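Local coordinates for protein fructose transport system repressor FruR (Pseudomonas putida, PDB 3O74) that probably binds specific operator DNA as a LacI-family transcriptional regulator and responds to its preferred effector, fructose 1-phosphate, at residues T2-I8 / R58-V64. Residues are numbered along the deposited sequence; the frame is centred on the assembly and turned at random. Where two conformers were deposited one is given.
Sequences TRTLGFI and RCDALFV
D60 (chi1 -66°, m) points its CA-CB bond toward 2-8, its carboxylate accepting from T2 N at OD1 (2.9 Å) and weakly from R3 N at OD2 (2.8 Å). R3 (phi/psi 53/39) sets T2 apart from the extended strand starting at T4, so both amides reach one carboxylate. Threonine suits position 2: T2 OG1 donates to R58 O (2.8 Å), in a Schellman motif after helix 44-56, and accepts from T4 OG1 (2.8 Å). D60 N donates to T4 O (2.8 Å). Strands 4-8 and 61-64 run parallel (axes 4.5 Å, 20°) through G6 N to A61 O (3.0 Å), F63 N to G6 O (2.7 Å) and I8 N to F63 O (2.9 Å); G6 pairs with L62 and F7 with F63. L5, F7 and F63 share one face, under helices 15-30 and 234-250; L5 CD1 meets F63's ring edge at CE2 (3.9 Å). Opposite, against helix 44-56, I8 CG1 packs on L62 CD1 (4.0 Å); a CB on G6 would sit tight, 3.2 Å from L62 CD1. This is the parallel sheet of the N-terminal, Rossmann-like lobe of the LacI-family effector domain. Carboxylate, hydroxyl and backbone hold the strand entrance, with apolar side chains on both faces beyond.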
# COMPACT_ATOMS: atom_id res chain seq x y z
N THR B 2 9.59 0.73 26.65
CA THR B 2 8.27 0.25 26.25
C THR B 2 8.35 -0.96 25.33
O THR B 2 7.35 -1.64 25.08
CB THR B 2 7.48 1.36 25.54
OG1 THR B 2 8.21 1.79 24.39
CG2 THR B 2 7.25 2.54 26.46
N ARG B 3 9.55 -1.21 24.81
CA ARG B 3 9.75 -2.24 23.80
C ARG B 3 8.81 -2.06 22.62
O ARG B 3 8.28 -3.02 22.07
CB ARG B 3 9.61 -3.63 24.40
CG ARG B 3 10.59 -3.88 25.51
CD ARG B 3 10.78 -5.35 25.76
NE ARG B 3 11.72 -5.59 26.84
CZ ARG B 3 11.65 -6.62 27.67
NH1 ARG B 3 10.67 -7.50 27.53
NH2 ARG B 3 12.55 -6.77 28.63
N THR B 4 8.60 -0.80 22.25
CA THR B 4 7.87 -0.46 21.05
C THR B 4 8.70 0.51 20.24
O THR B 4 9.44 1.34 20.80
CB THR B 4 6.50 0.17 21.38
OG1 THR B 4 6.69 1.43 22.02
CG2 THR B 4 5.70 -0.73 22.30
N LEU B 5 8.60 0.41 18.93
CA LEU B 5 9.30 1.31 18.03
C LEU B 5 8.24 2.07 17.23
O LEU B 5 7.19 1.51 16.91
CB LEU B 5 10.19 0.51 17.08
CG LEU B 5 11.07 -0.56 17.73
CD1 LEU B 5 11.70 -1.46 16.67
CD2 LEU B 5 12.13 0.08 18.61
N GLY B 6 8.51 3.33 16.92
CA GLY B 6 7.59 4.10 16.10
C GLY B 6 8.12 4.27 14.69
O GLY B 6 9.33 4.30 14.47
N PHE B 7 7.21 4.39 13.72
CA PHE B 7 7.58 4.68 12.35
C PHE B 7 6.67 5.76 11.78
O PHE B 7 5.47 5.55 11.61
CB PHE B 7 7.52 3.41 11.49
CG PHE B 7 8.06 3.59 10.09
CD1 PHE B 7 8.85 4.68 9.75
CD2 PHE B 7 7.79 2.65 9.11
CE1 PHE B 7 9.35 4.84 8.46
CE2 PHE B 7 8.28 2.79 7.82
CZ PHE B 7 9.06 3.89 7.49
N ILE B 8 7.24 6.93 11.51
CA ILE B 8 6.52 8.00 10.85
C ILE B 8 6.83 7.96 9.36
O ILE B 8 7.98 8.15 8.96
CB ILE B 8 6.94 9.38 11.39
CG1 ILE B 8 6.55 9.52 12.86
CG2 ILE B 8 6.31 10.49 10.56
CD1 ILE B 8 7.02 10.83 13.48
N ARG B 58 6.60 7.19 24.54
CA ARG B 58 7.87 6.65 25.03
C ARG B 58 8.38 5.46 24.23
O ARG B 58 8.85 4.48 24.81
CB ARG B 58 7.77 6.30 26.52
CG ARG B 58 8.28 7.39 27.45
CD ARG B 58 7.86 7.14 28.89
NE ARG B 58 6.40 7.20 29.04
CZ ARG B 58 5.63 6.13 29.21
NH1 ARG B 58 6.16 4.92 29.26
NH2 ARG B 58 4.31 6.28 29.34
N CYS B 59 8.29 5.53 22.90
CA CYS B 59 8.85 4.47 22.06
C CYS B 59 10.36 4.41 22.25
O CYS B 59 11.00 5.43 22.48
CB CYS B 59 8.50 4.70 20.59
SG CYS B 59 6.73 4.57 20.22
N ASP B 60 10.93 3.21 22.17
CA ASP B 60 12.36 3.02 22.40
C ASP B 60 13.22 3.61 21.29
O ASP B 60 14.36 4.01 21.52
CB ASP B 60 12.67 1.54 22.59
CG ASP B 60 12.04 0.96 23.84
OD1 ASP B 60 11.50 1.75 24.65
OD2 ASP B 60 12.09 -0.27 24.02
N ALA B 61 12.66 3.67 20.09
CA ALA B 61 13.34 4.31 18.97
C ALA B 61 12.31 4.75 17.94
O ALA B 61 11.19 4.22 17.91
CB ALA B 61 14.36 3.37 18.33
N LEU B 62 12.68 5.72 17.11
CA LEU B 62 11.76 6.25 16.12
C LEU B 62 12.37 6.18 14.73
O LEU B 62 13.44 6.75 14.47
CB LEU B 62 11.39 7.69 16.47
CG LEU B 62 10.46 8.48 15.54
CD1 LEU B 62 9.10 7.78 15.39
CD2 LEU B 62 10.28 9.89 16.06
N PHE B 63 11.70 5.46 13.84
CA PHE B 63 12.04 5.47 12.43
C PHE B 63 11.25 6.59 11.78
O PHE B 63 10.08 6.81 12.12
CB PHE B 63 11.68 4.14 11.76
CG PHE B 63 12.37 2.95 12.36
CD1 PHE B 63 13.72 2.74 12.15
CD2 PHE B 63 11.66 2.04 13.13
CE1 PHE B 63 14.36 1.63 12.70
CE2 PHE B 63 12.28 0.94 13.68
CZ PHE B 63 13.63 0.74 13.47
N VAL B 64 11.85 7.29 10.83
CA VAL B 64 11.14 8.40 10.20
C VAL B 64 11.58 8.70 8.77
O VAL B 64 12.77 8.76 8.47
CB VAL B 64 11.22 9.69 11.07
CG1 VAL B 64 12.66 10.11 11.30
CG2 VAL B 64 10.41 10.82 10.45